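Local coordinates for protein KLTH0A00704p (Lachancea thermotolerans, PDB 4J2G) that probably acts in autophagy as an Atg13 protein, whose HORMA domain, the part described here, mediates recruitment of PI 3-kinase, at residues L89-Y94 against E130-Q135. The protein carries 1 engineered substitution. Numbering follows the deposited sequence.
Sequences LVIETY and ERWLIQ. With SO4 (sulfate ion), chain C.
R131 and E92 face each other as a non-hydrogen-bonded pair of neighbouring antiparallel strands in the central sheet of the Atg13 HORMA domain, and they illustrate how alternate pairs of two strands can put a charge network on one face and core contacts on the other. From CB, which lies 4.0 Å from the carbonyl O of I91, the arginine rises with CG anti to its backbone N (chi1 -172°), and this CG passes V90 CG1. The chain bends at chi3 (-80°), which places NE beside the E92 carboxylate, and the guanidinium takes E92 side-on. NE and NH2 both donate to the single oxygen E92 OE2, and the bond from NH2, at 2.9 Å, is the shorter. OE2 lies in the guanidinium plane, yet the carboxylate is turned 42° from that plane: NE meets the anti lone pair, whereas NH2 comes from above the carboxylate. R218 bridges E92 OE1, so two arginines share this carboxylate, which probably offsets the closeness of their like charges. A sulfate ion, probably from the crystallisation liquor, sits at the guanidinium's edge: R131 NH2 donates to its O4 at 2.7 Å, and NH1 to its O1 and weakly to O4. An alanine in place of R131 would probably leave E92 OE2 without both of its guanidinium donors and the sulfate with the backbone N-H groups of L221 and S222.

Beside this pair, V90 CG2 meets L133 CD1 at 3.7 Å. On the opposite face, I91 and W132 touch CB to CB at 3.9 Å, and both pack on I37 of helix 18-39, which lies across this side of the sheet. On this face too, the E130 carboxylate gathers two donors from opposite faces of its plane: T93 OG1 gives a hydrogen bond to E130 OE1, and W132 NE1 reaches the same oxygen at 3.1 Å, nearly straight.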
loop_
_atom_site.group_PDB
_atom_site.type_symbol
_atom_site.label_atom_id
_atom_site.label_comp_id
_atom_site.label_asym_id
_atom_site.label_seq_id
_atom_site.Cartn_x
_atom_site.Cartn_y
_atom_site.Cartn_z
ATOM N N LEU A 89 0.870 -11.075 -0.616
ATOM C CA LEU A 89 0.145 -10.076 -1.407
ATOM C C LEU A 89 0.659 -8.674 -1.102
ATOM O O LEU A 89 0.544 -8.188 0.015
ATOM C CB LEU A 89 -1.363 -10.191 -1.172
ATOM C CG LEU A 89 -2.559 -9.327 -1.731
ATOM C CD1 LEU A 89 -2.249 -8.111 -2.534
ATOM C CD2 LEU A 89 -3.529 -10.186 -2.533
ATOM N N VAL A 90 1.264 -8.064 -2.131
ATOM C CA VAL A 90 1.854 -6.754 -2.085
ATOM C C VAL A 90 1.022 -5.747 -2.850
ATOM O O VAL A 90 0.563 -6.018 -3.945
ATOM C CB VAL A 90 3.317 -6.819 -2.531
ATOM C CG1 VAL A 90 3.978 -5.406 -2.722
ATOM C CG2 VAL A 90 4.030 -7.587 -1.445
ATOM N N ILE A 91 0.747 -4.602 -2.216
ATOM C CA ILE A 91 0.010 -3.515 -2.884
ATOM C C ILE A 91 0.822 -2.214 -2.863
ATOM O O ILE A 91 1.240 -1.790 -1.818
ATOM C CB ILE A 91 -1.355 -3.287 -2.273
ATOM C CG1 ILE A 91 -2.207 -4.563 -2.460
ATOM C CG2 ILE A 91 -2.109 -2.143 -2.977
ATOM C CD1 ILE A 91 -3.534 -4.499 -1.743
ATOM N N GLU A 92 1.049 -1.617 -4.023
ATOM C CA GLU A 92 1.757 -0.328 -4.068
ATOM C C GLU A 92 0.737 0.773 -4.397
ATOM O O GLU A 92 -0.117 0.571 -5.207
ATOM C CB GLU A 92 2.793 -0.388 -5.130
ATOM C CG GLU A 92 3.966 -1.323 -4.774
ATOM C CD GLU A 92 5.147 -1.140 -5.786
ATOM O OE1 GLU A 92 4.895 -0.758 -6.950
ATOM O OE2 GLU A 92 6.301 -1.346 -5.404
ATOM N N THR A 93 0.804 1.914 -3.714
ATOM C CA THR A 93 -0.090 3.035 -3.947
ATOM C C THR A 93 0.864 4.116 -4.381
ATOM O O THR A 93 1.882 4.347 -3.734
ATOM C CB THR A 93 -0.820 3.470 -2.678
ATOM O OG1 THR A 93 -1.758 2.437 -2.284
ATOM C CG2 THR A 93 -1.648 4.782 -2.914
ATOM N N TYR A 94 0.551 4.772 -5.492
ATOM C CA TYR A 94 1.487 5.798 -5.994
ATOM C C TYR A 94 0.764 7.004 -6.547
ATOM O O TYR A 94 -0.405 6.923 -6.859
ATOM C CB TYR A 94 2.417 5.202 -7.064
ATOM C CG TYR A 94 1.618 4.514 -8.156
ATOM C CD1 TYR A 94 1.351 3.153 -8.101
ATOM C CD2 TYR A 94 1.101 5.231 -9.209
ATOM C CE1 TYR A 94 0.576 2.537 -9.059
ATOM C CE2 TYR A 94 0.357 4.610 -10.192
ATOM C CZ TYR A 94 0.120 3.258 -10.120
ATOM O OH TYR A 94 -0.652 2.658 -11.101
ATOM N N GLU A 130 2.621 4.293 -0.586
ATOM C CA GLU A 130 2.329 3.282 0.415
ATOM C C GLU A 130 2.706 1.947 -0.151
ATOM O O GLU A 130 2.542 1.709 -1.363
ATOM C CB GLU A 130 0.830 3.149 0.710
ATOM C CG GLU A 130 0.101 4.422 1.084
ATOM C CD GLU A 130 -1.452 4.208 1.191
ATOM O OE1 GLU A 130 -2.112 3.379 0.434
ATOM O OE2 GLU A 130 -2.015 4.925 2.036
ATOM N N ARG A 131 3.139 1.050 0.722
ATOM C CA ARG A 131 3.281 -0.342 0.259
ATOM C C ARG A 131 2.749 -1.282 1.314
ATOM O O ARG A 131 3.268 -1.303 2.413
ATOM C CB ARG A 131 4.711 -0.692 -0.094
ATOM C CG ARG A 131 4.877 -2.065 -0.767
ATOM C CD ARG A 131 6.377 -2.310 -1.070
ATOM N NE ARG A 131 6.826 -1.610 -2.285
ATOM C CZ ARG A 131 7.864 -0.766 -2.358
ATOM N NH1 ARG A 131 8.601 -0.477 -1.300
ATOM N NH2 ARG A 131 8.187 -0.223 -3.528
ATOM N N TRP A 132 1.733 -2.050 0.943
ATOM C CA TRP A 132 1.017 -2.959 1.881
ATOM C C TRP A 132 1.535 -4.347 1.617
ATOM O O TRP A 132 1.919 -4.686 0.491
ATOM C CB TRP A 132 -0.483 -2.969 1.553
ATOM C CG TRP A 132 -1.187 -1.688 1.769
ATOM C CD1 TRP A 132 -1.215 -0.584 0.898
ATOM C CD2 TRP A 132 -1.992 -1.338 2.882
ATOM N NE1 TRP A 132 -1.952 0.413 1.459
ATOM C CE2 TRP A 132 -2.487 -0.027 2.643
ATOM C CE3 TRP A 132 -2.352 -2.005 4.082
ATOM C CZ2 TRP A 132 -3.334 0.644 3.538
ATOM C CZ3 TRP A 132 -3.171 -1.354 4.958
ATOM C CH2 TRP A 132 -3.656 -0.013 4.696
ATOM N N LEU A 133 1.521 -5.163 2.641
ATOM C CA LEU A 133 1.933 -6.554 2.524
ATOM C C LEU A 133 0.913 -7.332 3.379
ATOM O O LEU A 133 0.739 -7.008 4.540
ATOM C CB LEU A 133 3.252 -6.724 3.235
ATOM C CG LEU A 133 3.713 -8.184 3.370
ATOM C CD1 LEU A 133 3.911 -8.896 2.014
ATOM C CD2 LEU A 133 4.941 -8.360 4.257
ATOM N N ILE A 134 0.275 -8.326 2.789
ATOM C CA ILE A 134 -0.690 -9.227 3.466
ATOM C C ILE A 134 -0.120 -10.605 3.171
ATOM O O ILE A 134 0.352 -10.893 2.020
ATOM C CB ILE A 134 -2.070 -9.099 2.816
ATOM C CG1 ILE A 134 -2.502 -7.612 2.838
ATOM C CG2 ILE A 134 -3.098 -10.011 3.513
ATOM C CD1 ILE A 134 -3.574 -7.296 1.818
ATOM N N GLN A 135 -0.050 -11.401 4.220
ATOM C CA GLN A 135 0.744 -12.625 4.273
ATOM C C GLN A 135 0.158 -13.605 5.287
ATOM O O GLN A 135 -0.430 -13.171 6.302
ATOM C CB GLN A 135 1.990 -12.233 5.021
ATOM C CG GLN A 135 3.251 -12.428 4.290
ATOM C CD GLN A 135 4.377 -11.924 5.147
ATOM O OE1 GLN A 135 4.157 -11.345 6.239
ATOM N NE2 GLN A 135 5.594 -12.115 4.657
HETATM S S SO4 C . 11.272 1.560 -2.982
HETATM O O1 SO4 C . 11.491 0.477 -2.046
HETATM O O2 SO4 C . 12.112 2.632 -2.432
HETATM O O3 SO4 C . 11.659 1.406 -4.403
HETATM O O4 SO4 C . 9.816 1.809 -3.021
#